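PDB 4IRN: prolyl-ACP dehydrogenase from Oscillatoria sp., which oxidises a prolyl group carried on an acyl carrier protein, using FAD, during biosynthesis of the cyanotoxin anatoxin-a. Local coordinates for residues Q310-G313 with L317-N320; K326-N331 with V365-E370; E373-Y378 with T384-E389. One frame throughout, in Å; residues are numbered along the deposited sequence.

Overall arrangement
The three contacts lie in the helical C-terminal part of an acyl-CoA dehydrogenase fold, on the same side of the chain's centre. Contact 1 is fully buried and rests on van der Waals packing, without a hydrogen bond between its segments; contacts 2 and 3 are partly buried. Helix 316-344 serves contacts 1 and 2, helix 350-375 contacts 2 and 3. Contact 2 joins these helices through an arginine-glutamate bridge away from the annotated sites. Contact 3 combines CH-pi packing with a single hydrogen bond between its segments. Contacts 1 and 3 touch where Ile312 meets the backbone of Ile374, and both line one FAD: contact 1 at its adenosine ribose, contact 3 along that ribose and at the phosphate gripped by Ala377 N.

Contact 1 of 3, residues Q310-G313 with L317-N320; sequences QAIG and LVAN. With FAD (flavin-adenine dinucleotide), chain J.
Ile312 and Gly313 pack on Val318 and Ala319 in a buried van der Waals contact, aliphatic groups meeting each other and backbone carbonyls, where a beta-hairpin, strands 306-307 and 310-311, leads into helix 316-344 of the acyl-CoA dehydrogenase fold. After the second strand the chain makes a short 3-10 turn through Ile312 and Gly313 and comes back against the first turn of the helix, bringing the CA atoms of Gly313 and Ala319 to 5.0 Å from each other. No hydrogen bond crosses between the segments. Val318 contributes the largest share: its CB and both methyls lie against the carbonyl oxygen of Ile312, CB being 3.3 Å from Ile312 O. The two branched side chains cross at about a right angle and meet through Ile312 CD1 and Val318 CG1, 4.0 Å apart. With CG1 of Val318 anti to the backbone N (chi1 175°), that methyl faces the isoleucine while CG2 is left to meet the cofactor. Ala319 adds its CB, 3.5 Å from Gly313 O. Backbone hydrogen bonds tie Gly313 to Ala302 of helix 285-304 and Ile312 to His305, just past that helix's end, while Leu416 of a second subunit packs on Ala319. Ile312 and Val318 belong to the FAD pocket and border the ribose of the adenosine half; other parts of this FAD are hydrogen-bonded by a further subunit, so the cofactor spans a subunit interface. Ile312 reaches the ring oxygen with its CG2, 3.4 Å from FAD O4B, and Val318 CG2 lies 3.4 Å from FAD C1B, the carbon bearing the adenine.

Contact 2 of 3, residues K326-N331 with V365-E370; sequences KLRLEN and VQSCLE
The guanidinium of Arg328 has Gln366 CG over one face, 3.3 Å above the plane and near the NH2 end of the group, and at its edge Ser367 OG and the carboxylate of Glu370. Its plane is turned 53° from that carboxylate, so the salt bridge is twisted: the partners lie close to the guanidinium plane, yet both oxygens of Glu370 are met from above the carboxylate plane. The grip is end-on and two-nitrogen, with Arg328 NH1 to Glu370 OE1 at 3.2 Å and Arg328 NH2 to Glu370 OE2 at 2.9 Å; a third bond, from NH2 to OE1, is weak. Arg328 NH1 also donates to Ser367 OG at 2.9 Å, a bent bond with an N-H...O angle of 135°, and this hydroxyl is hydrogen-bonded in turn to Ala363 O one turn earlier. These are the meeting faces of two neighbouring antiparallel helices in the C-terminal bundle of the acyl-CoA dehydrogenase fold, helix 316-344 and helix 350-375. The local axes run 152° apart and approach no closer than 10.6 Å, a distance that Arg328 spans with its long chain, kinked at the third torsion, while the glutamate reaches back from its own helix with its outer chain straight. Gln366 folds back at its second torsion: its CG comes over the guanidinium face, its CB stays near NE and CZ of Arg328, and its NE2 makes a weak hydrogen bond to Glu370 OE2.

Contact 3 of 3, residues E373-Y378 with T384-E389; sequences EIHGAY and TELERE. With FAD (flavin-adenine dinucleotide), chain J.
His375 lies with one ring face under the CD1 methyl of Leu386, a CH-pi contact 3.4 Å from the ring centroid and 10° off the normal. The pair joins the end of helix 350-375 to the start of helix 386-395, two helices linked by a ten-residue connection within the C-terminal bundle of the acyl-CoA dehydrogenase fold. The imidazole is held from outside the pair as well: ND1 is hydrogen-bonded to Ala371 O, and the ring stacks with Tyr301. Thr384, near the end of the connection, bonds back to its start. Its first torsion (-54°) sets OG1 beside its own backbone N and turns it to Tyr378 O, to which it donates at 2.8 Å, the donor tilted 30° from the carbonyl plane. Thr384 OG1 also lies over the Tyr378 ring, near CD1 and CE1, and Thr384 CG2 sits 4.0 Å from the centroid of the same ring, again over the face. Glu385 occupies the N-cap of the second helix. On the cofactor side, Gly376 leaves the first helix with positive phi, and its CA passes beside a phosphate oxygen of FAD. The next residue binds that oxygen directly: Ala377 N donates to FAD O1P at 3.0 Å.

Contact 1 of 3, residues Q310-G313 with L317-N320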
loop_
_atom_site.group_PDB
_atom_site.type_symbol
_atom_site.label_atom_id
_atom_site.label_comp_id
_atom_site.label_asym_id
_atom_site.label_seq_id
_atom_site.Cartn_x
_atom_site.Cartn_y
_atom_site.Cartn_z
ATOM N N GLN A 310 11.032 -19.731 19.964
ATOM C CA GLN A 310 10.115 -20.304 18.992
ATOM C C GLN A 310 10.526 -19.996 17.548
ATOM O O GLN A 310 11.376 -19.130 17.330
ATOM C CB GLN A 310 8.661 -19.900 19.283
ATOM C CG GLN A 310 8.440 -18.412 19.450
ATOM C CD GLN A 310 6.970 -18.048 19.479
ATOM O OE1 GLN A 310 6.136 -18.694 20.141
ATOM N NE2 GLN A 310 6.639 -16.957 18.789
ATOM N N ALA A 311 9.933 -20.720 16.563
ATOM C CA ALA A 311 10.209 -20.500 15.152
ATOM C C ALA A 311 9.684 -19.133 14.817
ATOM O O ALA A 311 8.646 -18.740 15.342
ATOM C CB ALA A 311 9.519 -21.547 14.298
ATOM N N ILE A 312 10.414 -18.396 13.962
ATOM C CA ILE A 312 10.066 -17.031 13.553
ATOM C C ILE A 312 8.670 -16.911 12.919
ATOM O O ILE A 312 8.014 -15.883 13.093
ATOM C CB ILE A 312 11.189 -16.336 12.719
ATOM C CG1 ILE A 312 11.634 -17.220 11.534
ATOM C CG2 ILE A 312 12.385 -15.954 13.615
ATOM C CD1 ILE A 312 11.972 -16.475 10.280
ATOM N N GLY A 313 8.225 -17.973 12.237
ATOM C CA GLY A 313 6.906 -18.072 11.618
ATOM C C GLY A 313 5.747 -18.086 12.601
ATOM O O GLY A 313 4.601 -17.946 12.194
ATOM N N LEU A 317 3.885 -11.126 12.159
ATOM C CA LEU A 317 4.498 -10.205 11.194
ATOM C C LEU A 317 5.323 -10.960 10.143
ATOM O O LEU A 317 5.446 -10.480 9.007
ATOM C CB LEU A 317 5.350 -9.116 11.880
ATOM C CG LEU A 317 4.611 -8.030 12.671
ATOM C CD1 LEU A 317 5.594 -7.161 13.415
ATOM C CD2 LEU A 317 3.704 -7.184 11.771
ATOM N N VAL A 318 5.880 -12.147 10.533
ATOM C CA VAL A 318 6.666 -13.021 9.658
ATOM C C VAL A 318 5.708 -13.894 8.832
ATOM O O VAL A 318 5.845 -13.946 7.614
ATOM C CB VAL A 318 7.702 -13.855 10.458
ATOM C CG1 VAL A 318 8.443 -14.845 9.567
ATOM C CG2 VAL A 318 8.688 -12.956 11.195
ATOM N N ALA A 319 4.730 -14.555 9.481
ATOM C CA ALA A 319 3.755 -15.416 8.813
ATOM C C ALA A 319 2.906 -14.695 7.771
ATOM O O ALA A 319 2.482 -15.295 6.798
ATOM C CB ALA A 319 2.873 -16.080 9.841
ATOM N N ASN A 320 2.678 -13.400 7.958
ATOM C CA ASN A 320 1.866 -12.611 7.037
ATOM C C ASN A 320 2.580 -12.371 5.730
ATOM O O ASN A 320 1.925 -12.311 4.696
ATOM C CB ASN A 320 1.398 -11.291 7.679
ATOM C CG ASN A 320 0.283 -10.616 6.926
ATOM O OD1 ASN A 320 -0.605 -11.263 6.381
ATOM N ND2 ASN A 320 0.295 -9.301 6.900
HETATM P PA FAD J . 16.546 -12.742 13.095
HETATM O O1A FAD J . 16.535 -12.693 14.578
HETATM O O2A FAD J . 17.215 -13.943 12.409
HETATM O O5B FAD J . 15.079 -12.534 12.510
HETATM C C5B FAD J . 14.509 -13.458 11.562
HETATM C C4B FAD J . 13.264 -12.762 11.087
HETATM O O4B FAD J . 12.202 -12.978 12.030
HETATM C C3B FAD J . 13.443 -11.254 10.924
HETATM O O3B FAD J . 13.192 -10.876 9.579
HETATM C C2B FAD J . 12.470 -10.603 11.916
HETATM O O2B FAD J . 11.632 -9.712 11.201
HETATM C C1B FAD J . 11.607 -11.758 12.429
HETATM N N9A FAD J . 11.445 -11.780 13.879
HETATM C C8A FAD J . 12.337 -12.252 14.810
HETATM N N7A FAD J . 11.962 -12.084 16.056
HETATM C C5A FAD J . 10.724 -11.459 15.943
HETATM C C6A FAD J . 9.792 -11.009 16.908
HETATM N N6A FAD J . 9.990 -11.063 18.223
HETATM N N1A FAD J . 8.647 -10.451 16.453
HETATM C C2A FAD J . 8.465 -10.344 15.137
HETATM N N3A FAD J . 9.273 -10.720 14.145
HETATM C C4A FAD J . 10.393 -11.275 14.608
HETATM N N1 FAD J . 25.263 -6.415 14.749
HETATM C C2 FAD J . 26.234 -6.052 15.676
HETATM O O2 FAD J . 26.179 -6.423 16.847
HETATM N N3 FAD J . 27.297 -5.264 15.295
HETATM C C4 FAD J . 27.507 -4.768 14.031
HETATM O O4 FAD J . 28.494 -4.071 13.801
HETATM C C4X FAD J . 26.486 -5.155 13.044
HETATM N N5 FAD J . 26.637 -4.746 11.802
HETATM C C5X FAD J . 25.690 -5.153 10.865
HETATM C C6 FAD J . 25.829 -4.713 9.547
HETATM C C7 FAD J . 24.921 -5.071 8.559
HETATM C C7M FAD J . 25.090 -4.526 7.160
HETATM C C8 FAD J . 23.837 -5.913 8.892
HETATM C C8M FAD J . 22.828 -6.344 7.857
HETATM C C9 FAD J . 23.696 -6.356 10.203
HETATM C C9A FAD J . 24.599 -5.989 11.203
HETATM N N10 FAD J . 24.482 -6.416 12.554
HETATM C C10 FAD J . 25.392 -6.001 13.492
HETATM C "C1'" FAD J . 23.409 -7.368 12.909
HETATM C "C2'" FAD J . 22.041 -6.733 12.701
HETATM O "O2'" FAD J . 21.708 -5.885 13.799
HETATM C "C3'" FAD J . 20.974 -7.800 12.457
HETATM O "O3'" FAD J . 20.478 -7.739 11.121
HETATM C "C4'" FAD J . 19.817 -7.798 13.456
HETATM O "O4'" FAD J . 20.398 -8.109 14.723
HETATM C "C5'" FAD J . 18.762 -8.822 13.091
HETATM O "O5'" FAD J . 19.535 -9.995 12.755
HETATM P P FAD J . 18.851 -11.285 12.218
HETATM O O1P FAD J . 18.364 -11.156 10.830
HETATM O O2P FAD J . 19.890 -12.274 12.708
HETATM O O3P FAD J . 17.471 -11.482 12.999
#

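Contact 2 of 3, residues K326-N331 with V365-E370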
loop_
_atom_site.group_PDB
_atom_site.type_symbol
_atom_site.label_atom_id
_atom_site.label_comp_id
_atom_site.label_asym_id
_atom_site.label_seq_id
_atom_site.Cartn_x
_atom_site.Cartn_y
_atom_site.Cartn_z
ATOM N N LYS A 326 1.790 -16.122 -0.846
ATOM C CA LYS A 326 0.820 -17.124 -1.296
ATOM C C LYS A 326 -0.279 -16.495 -2.168
ATOM O O LYS A 326 -0.537 -16.995 -3.266
ATOM C CB LYS A 326 0.236 -17.923 -0.106
ATOM C CG LYS A 326 -0.772 -19.020 -0.489
ATOM C CD LYS A 326 -0.179 -20.146 -1.341
ATOM C CE LYS A 326 -1.237 -21.137 -1.747
ATOM N NZ LYS A 326 -0.686 -22.196 -2.629
ATOM N N LEU A 327 -0.905 -15.398 -1.692
ATOM C CA LEU A 327 -1.948 -14.667 -2.428
ATOM C C LEU A 327 -1.426 -14.208 -3.787
ATOM O O LEU A 327 -2.093 -14.438 -4.799
ATOM C CB LEU A 327 -2.483 -13.457 -1.630
ATOM C CG LEU A 327 -3.294 -13.751 -0.352
ATOM C CD1 LEU A 327 -3.295 -12.559 0.563
ATOM C CD2 LEU A 327 -4.729 -14.127 -0.675
ATOM N N ARG A 328 -0.219 -13.603 -3.811
ATOM C CA ARG A 328 0.422 -13.124 -5.034
ATOM C C ARG A 328 0.714 -14.241 -6.033
ATOM O O ARG A 328 0.473 -14.054 -7.226
ATOM C CB ARG A 328 1.698 -12.338 -4.717
ATOM C CG ARG A 328 1.387 -10.937 -4.282
ATOM C CD ARG A 328 2.598 -10.065 -4.309
ATOM N NE ARG A 328 2.636 -9.313 -3.070
ATOM C CZ ARG A 328 3.413 -9.609 -2.041
ATOM N NH1 ARG A 328 4.261 -10.627 -2.113
ATOM N NH2 ARG A 328 3.348 -8.900 -0.928
ATOM N N LEU A 329 1.200 -15.397 -5.546
ATOM C CA LEU A 329 1.522 -16.562 -6.364
ATOM C C LEU A 329 0.291 -17.106 -7.089
ATOM O O LEU A 329 0.370 -17.389 -8.286
ATOM C CB LEU A 329 2.207 -17.660 -5.519
ATOM C CG LEU A 329 2.534 -18.995 -6.223
ATOM C CD1 LEU A 329 3.678 -18.838 -7.225
ATOM C CD2 LEU A 329 2.876 -20.060 -5.227
ATOM N N GLU A 330 -0.839 -17.218 -6.370
ATOM C CA GLU A 330 -2.107 -17.713 -6.914
ATOM C C GLU A 330 -2.732 -16.745 -7.909
ATOM O O GLU A 330 -3.338 -17.194 -8.878
ATOM C CB GLU A 330 -3.091 -18.123 -5.803
ATOM C CG GLU A 330 -2.591 -19.280 -4.942
ATOM C CD GLU A 330 -2.244 -20.586 -5.644
ATOM O OE1 GLU A 330 -3.027 -21.030 -6.515
ATOM O OE2 GLU A 330 -1.194 -21.176 -5.303
ATOM N N ASN A 331 -2.552 -15.433 -7.693
ATOM C CA ASN A 331 -3.024 -14.377 -8.594
ATOM C C ASN A 331 -2.204 -14.359 -9.885
ATOM O O ASN A 331 -2.765 -14.162 -10.961
ATOM C CB ASN A 331 -2.927 -13.011 -7.936
ATOM C CG ASN A 331 -4.041 -12.676 -6.973
ATOM O OD1 ASN A 331 -5.225 -12.860 -7.277
ATOM N ND2 ASN A 331 -3.677 -12.112 -5.811
ATOM N N VAL A 365 8.767 -8.599 -7.607
ATOM C CA VAL A 365 9.653 -7.670 -6.889
ATOM C C VAL A 365 9.323 -7.667 -5.401
ATOM O O VAL A 365 10.213 -7.806 -4.571
ATOM C CB VAL A 365 9.604 -6.245 -7.521
ATOM C CG1 VAL A 365 10.217 -5.193 -6.606
ATOM C CG2 VAL A 365 10.283 -6.222 -8.884
ATOM N N GLN A 366 8.030 -7.553 -5.086
ATOM C CA GLN A 366 7.491 -7.526 -3.738
ATOM C C GLN A 366 7.775 -8.801 -2.969
ATOM O O GLN A 366 8.220 -8.715 -1.825
ATOM C CB GLN A 366 5.994 -7.175 -3.769
ATOM C CG GLN A 366 5.394 -6.773 -2.420
ATOM C CD GLN A 366 6.124 -5.686 -1.682
ATOM O OE1 GLN A 366 6.322 -4.578 -2.194
ATOM N NE2 GLN A 366 6.499 -5.984 -0.439
ATOM N N SER A 367 7.549 -9.977 -3.592
ATOM C CA SER A 367 7.798 -11.287 -2.977
ATOM C C SER A 367 9.288 -11.518 -2.714
ATOM O O SER A 367 9.639 -12.101 -1.685
ATOM C CB SER A 367 7.214 -12.409 -3.822
ATOM O OG SER A 367 5.800 -12.324 -3.878
ATOM N N CYS A 368 10.159 -11.021 -3.614
ATOM C CA CYS A 368 11.620 -11.098 -3.482
ATOM C C CYS A 368 12.078 -10.287 -2.279
ATOM O O CYS A 368 12.894 -10.756 -1.491
ATOM C CB CYS A 368 12.307 -10.621 -4.755
ATOM S SG CYS A 368 12.288 -11.826 -6.103
ATOM N N LEU A 369 11.533 -9.067 -2.144
ATOM C CA LEU A 369 11.812 -8.134 -1.057
ATOM C C LEU A 369 11.443 -8.768 0.298
ATOM O O LEU A 369 12.227 -8.691 1.241
ATOM C CB LEU A 369 11.035 -6.822 -1.301
ATOM C CG LEU A 369 11.208 -5.685 -0.287
ATOM C CD1 LEU A 369 12.595 -5.081 -0.368
ATOM C CD2 LEU A 369 10.156 -4.593 -0.502
ATOM N N GLU A 370 10.277 -9.432 0.359
ATOM C CA GLU A 370 9.751 -10.110 1.544
ATOM C C GLU A 370 10.566 -11.351 1.923
ATOM O O GLU A 370 10.757 -11.600 3.113
ATOM C CB GLU A 370 8.277 -10.467 1.350
ATOM C CG GLU A 370 7.356 -9.262 1.426
ATOM C CD GLU A 370 5.880 -9.512 1.177
ATOM O OE1 GLU A 370 5.515 -10.641 0.779
ATOM O OE2 GLU A 370 5.086 -8.562 1.360
#

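Contact 3 of 3, residues E373-Y378 with T384-E389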
loop_
_atom_site.group_PDB
_atom_site.type_symbol
_atom_site.label_atom_id
_atom_site.label_comp_id
_atom_site.label_asym_id
_atom_site.label_seq_id
_atom_site.Cartn_x
_atom_site.Cartn_y
_atom_site.Cartn_z
ATOM N N GLU A 373 13.457 -10.122 3.711
ATOM C CA GLU A 373 12.993 -9.668 5.027
ATOM C C GLU A 373 12.862 -10.819 6.018
ATOM O O GLU A 373 13.375 -10.704 7.125
ATOM C CB GLU A 373 11.677 -8.894 4.917
ATOM C CG GLU A 373 11.830 -7.491 4.346
ATOM C CD GLU A 373 10.551 -6.865 3.819
ATOM O OE1 GLU A 373 9.457 -7.438 4.034
ATOM O OE2 GLU A 373 10.645 -5.797 3.174
ATOM N N ILE A 374 12.214 -11.934 5.607
ATOM C CA ILE A 374 12.023 -13.156 6.413
ATOM C C ILE A 374 13.379 -13.713 6.909
ATOM O O ILE A 374 13.483 -14.107 8.070
ATOM C CB ILE A 374 11.176 -14.214 5.621
ATOM C CG1 ILE A 374 9.718 -13.747 5.442
ATOM C CG2 ILE A 374 11.223 -15.613 6.254
ATOM C CD1 ILE A 374 9.016 -14.296 4.225
ATOM N N HIS A 375 14.407 -13.709 6.031
ATOM C CA HIS A 375 15.763 -14.193 6.334
ATOM C C HIS A 375 16.618 -13.227 7.184
ATOM O O HIS A 375 17.642 -13.644 7.728
ATOM C CB HIS A 375 16.501 -14.596 5.045
ATOM C CG HIS A 375 15.954 -15.828 4.395
ATOM N ND1 HIS A 375 14.751 -15.812 3.716
ATOM C CD2 HIS A 375 16.489 -17.064 4.304
ATOM C CE1 HIS A 375 14.583 -17.037 3.255
ATOM N NE2 HIS A 375 15.606 -17.822 3.574
ATOM N N GLY A 376 16.176 -11.973 7.314
ATOM C CA GLY A 376 16.888 -10.952 8.073
ATOM C C GLY A 376 18.155 -10.514 7.366
ATOM O O GLY A 376 18.179 -10.450 6.132
ATOM N N ALA A 377 19.229 -10.226 8.138
ATOM C CA ALA A 377 20.533 -9.813 7.583
ATOM C C ALA A 377 21.108 -10.896 6.684
ATOM O O ALA A 377 21.803 -10.586 5.719
ATOM C CB ALA A 377 21.509 -9.508 8.698
ATOM N N TYR A 378 20.789 -12.167 6.996
ATOM C CA TYR A 378 21.181 -13.364 6.263
ATOM C C TYR A 378 20.732 -13.291 4.793
ATOM O O TYR A 378 21.503 -13.666 3.908
ATOM C CB TYR A 378 20.645 -14.615 6.996
ATOM C CG TYR A 378 20.882 -15.938 6.298
ATOM C CD1 TYR A 378 22.172 -16.394 6.037
ATOM C CD2 TYR A 378 19.817 -16.760 5.942
ATOM C CE1 TYR A 378 22.395 -17.614 5.395
ATOM C CE2 TYR A 378 20.026 -17.976 5.296
ATOM C CZ TYR A 378 21.317 -18.402 5.027
ATOM O OH TYR A 378 21.531 -19.611 4.411
ATOM N N THR A 384 23.801 -16.142 -0.031
ATOM C CA THR A 384 22.431 -16.598 0.257
ATOM C C THR A 384 21.590 -16.689 -1.047
ATOM O O THR A 384 20.675 -17.500 -1.129
ATOM C CB THR A 384 21.817 -15.728 1.377
ATOM O OG1 THR A 384 22.693 -15.731 2.500
ATOM C CG2 THR A 384 20.454 -16.222 1.842
ATOM N N GLU A 385 21.936 -15.854 -2.052
ATOM C CA GLU A 385 21.380 -15.769 -3.412
ATOM C C GLU A 385 19.992 -15.141 -3.548
ATOM O O GLU A 385 19.516 -14.981 -4.677
ATOM C CB GLU A 385 21.467 -17.104 -4.182
ATOM C CG GLU A 385 22.870 -17.703 -4.282
ATOM C CD GLU A 385 22.904 -19.209 -4.430
ATOM O OE1 GLU A 385 22.411 -19.903 -3.509
ATOM O OE2 GLU A 385 23.497 -19.694 -5.418
ATOM N N LEU A 386 19.351 -14.757 -2.420
ATOM C CA LEU A 386 18.022 -14.124 -2.442
ATOM C C LEU A 386 18.104 -12.703 -2.981
ATOM O O LEU A 386 17.142 -12.203 -3.571
ATOM C CB LEU A 386 17.372 -14.136 -1.045
ATOM C CG LEU A 386 17.001 -15.496 -0.466
ATOM C CD1 LEU A 386 16.680 -15.376 0.978
ATOM C CD2 LEU A 386 15.840 -16.129 -1.209
ATOM N N GLU A 387 19.273 -12.051 -2.757
ATOM C CA GLU A 387 19.551 -10.688 -3.185
ATOM C C GLU A 387 19.549 -10.583 -4.723
ATOM O O GLU A 387 18.942 -9.662 -5.272
ATOM C CB GLU A 387 20.853 -10.156 -2.534
ATOM C CG GLU A 387 22.158 -10.833 -2.946
ATOM C CD GLU A 387 23.001 -10.062 -3.947
ATOM O OE1 GLU A 387 22.746 -8.850 -4.130
ATOM O OE2 GLU A 387 23.918 -10.665 -4.551
ATOM N N ARG A 388 20.177 -11.567 -5.417
ATOM C CA ARG A 388 20.241 -11.647 -6.877
ATOM C C ARG A 388 18.814 -11.761 -7.446
ATOM O O ARG A 388 18.498 -11.086 -8.432
ATOM C CB ARG A 388 21.093 -12.843 -7.312
ATOM C CG ARG A 388 21.157 -13.049 -8.827
ATOM C CD ARG A 388 22.049 -14.201 -9.251
ATOM N NE ARG A 388 21.558 -15.506 -8.792
ATOM C CZ ARG A 388 22.178 -16.266 -7.896
ATOM N NH1 ARG A 388 23.322 -15.868 -7.357
ATOM N NH2 ARG A 388 21.666 -17.436 -7.544
ATOM N N GLU A 389 17.953 -12.591 -6.803
ATOM C CA GLU A 389 16.559 -12.791 -7.187
ATOM C C GLU A 389 15.830 -11.451 -7.309
ATOM O O GLU A 389 15.171 -11.225 -8.327
ATOM C CB GLU A 389 15.830 -13.729 -6.198
ATOM C CG GLU A 389 16.386 -15.148 -6.118
ATOM C CD GLU A 389 16.295 -16.013 -7.367
ATOM O OE1 GLU A 389 15.458 -15.715 -8.251
ATOM O OE2 GLU A 389 17.069 -16.994 -7.464
HETATM P PA FAD J . 16.546 -12.742 13.095
HETATM O O1A FAD J . 16.535 -12.693 14.578
HETATM O O2A FAD J . 17.215 -13.943 12.409
HETATM O O5B FAD J . 15.079 -12.534 12.510
HETATM C C5B FAD J . 14.509 -13.458 11.562
HETATM C C4B FAD J . 13.264 -12.762 11.087
HETATM O O4B FAD J . 12.202 -12.978 12.030
HETATM C C3B FAD J . 13.443 -11.254 10.924
HETATM O O3B FAD J . 13.192 -10.876 9.579
HETATM C C2B FAD J . 12.470 -10.603 11.916
HETATM O O2B FAD J . 11.632 -9.712 11.201
HETATM C C1B FAD J . 11.607 -11.758 12.429
HETATM N N9A FAD J . 11.445 -11.780 13.879
HETATM C C8A FAD J . 12.337 -12.252 14.810
HETATM N N7A FAD J . 11.962 -12.084 16.056
HETATM C C5A FAD J . 10.724 -11.459 15.943
HETATM C C6A FAD J . 9.792 -11.009 16.908
HETATM N N6A FAD J . 9.990 -11.063 18.223
HETATM N N1A FAD J . 8.647 -10.451 16.453
HETATM C C2A FAD J . 8.465 -10.344 15.137
HETATM N N3A FAD J . 9.273 -10.720 14.145
HETATM C C4A FAD J . 10.393 -11.275 14.608
HETATM N N1 FAD J . 25.263 -6.415 14.749
HETATM C C2 FAD J . 26.234 -6.052 15.676
HETATM O O2 FAD J . 26.179 -6.423 16.847
HETATM N N3 FAD J . 27.297 -5.264 15.295
HETATM C C4 FAD J . 27.507 -4.768 14.031
HETATM O O4 FAD J . 28.494 -4.071 13.801
HETATM C C4X FAD J . 26.486 -5.155 13.044
HETATM N N5 FAD J . 26.637 -4.746 11.802
HETATM C C5X FAD J . 25.690 -5.153 10.865
HETATM C C6 FAD J . 25.829 -4.713 9.547
HETATM C C7 FAD J . 24.921 -5.071 8.559
HETATM C C7M FAD J . 25.090 -4.526 7.160
HETATM C C8 FAD J . 23.837 -5.913 8.892
HETATM C C8M FAD J . 22.828 -6.344 7.857
HETATM C C9 FAD J . 23.696 -6.356 10.203
HETATM C C9A FAD J . 24.599 -5.989 11.203
HETATM N N10 FAD J . 24.482 -6.416 12.554
HETATM C C10 FAD J . 25.392 -6.001 13.492
HETATM C "C1'" FAD J . 23.409 -7.368 12.909
HETATM C "C2'" FAD J . 22.041 -6.733 12.701
HETATM O "O2'" FAD J . 21.708 -5.885 13.799
HETATM C "C3'" FAD J . 20.974 -7.800 12.457
HETATM O "O3'" FAD J . 20.478 -7.739 11.121
HETATM C "C4'" FAD J . 19.817 -7.798 13.456
HETATM O "O4'" FAD J . 20.398 -8.109 14.723
HETATM C "C5'" FAD J . 18.762 -8.822 13.091
HETATM O "O5'" FAD J . 19.535 -9.995 12.755
HETATM P P FAD J . 18.851 -11.285 12.218
HETATM O O1P FAD J . 18.364 -11.156 10.830
HETATM O O2P FAD J . 19.890 -12.274 12.708
HETATM O O3P FAD J . 17.471 -11.482 12.999
#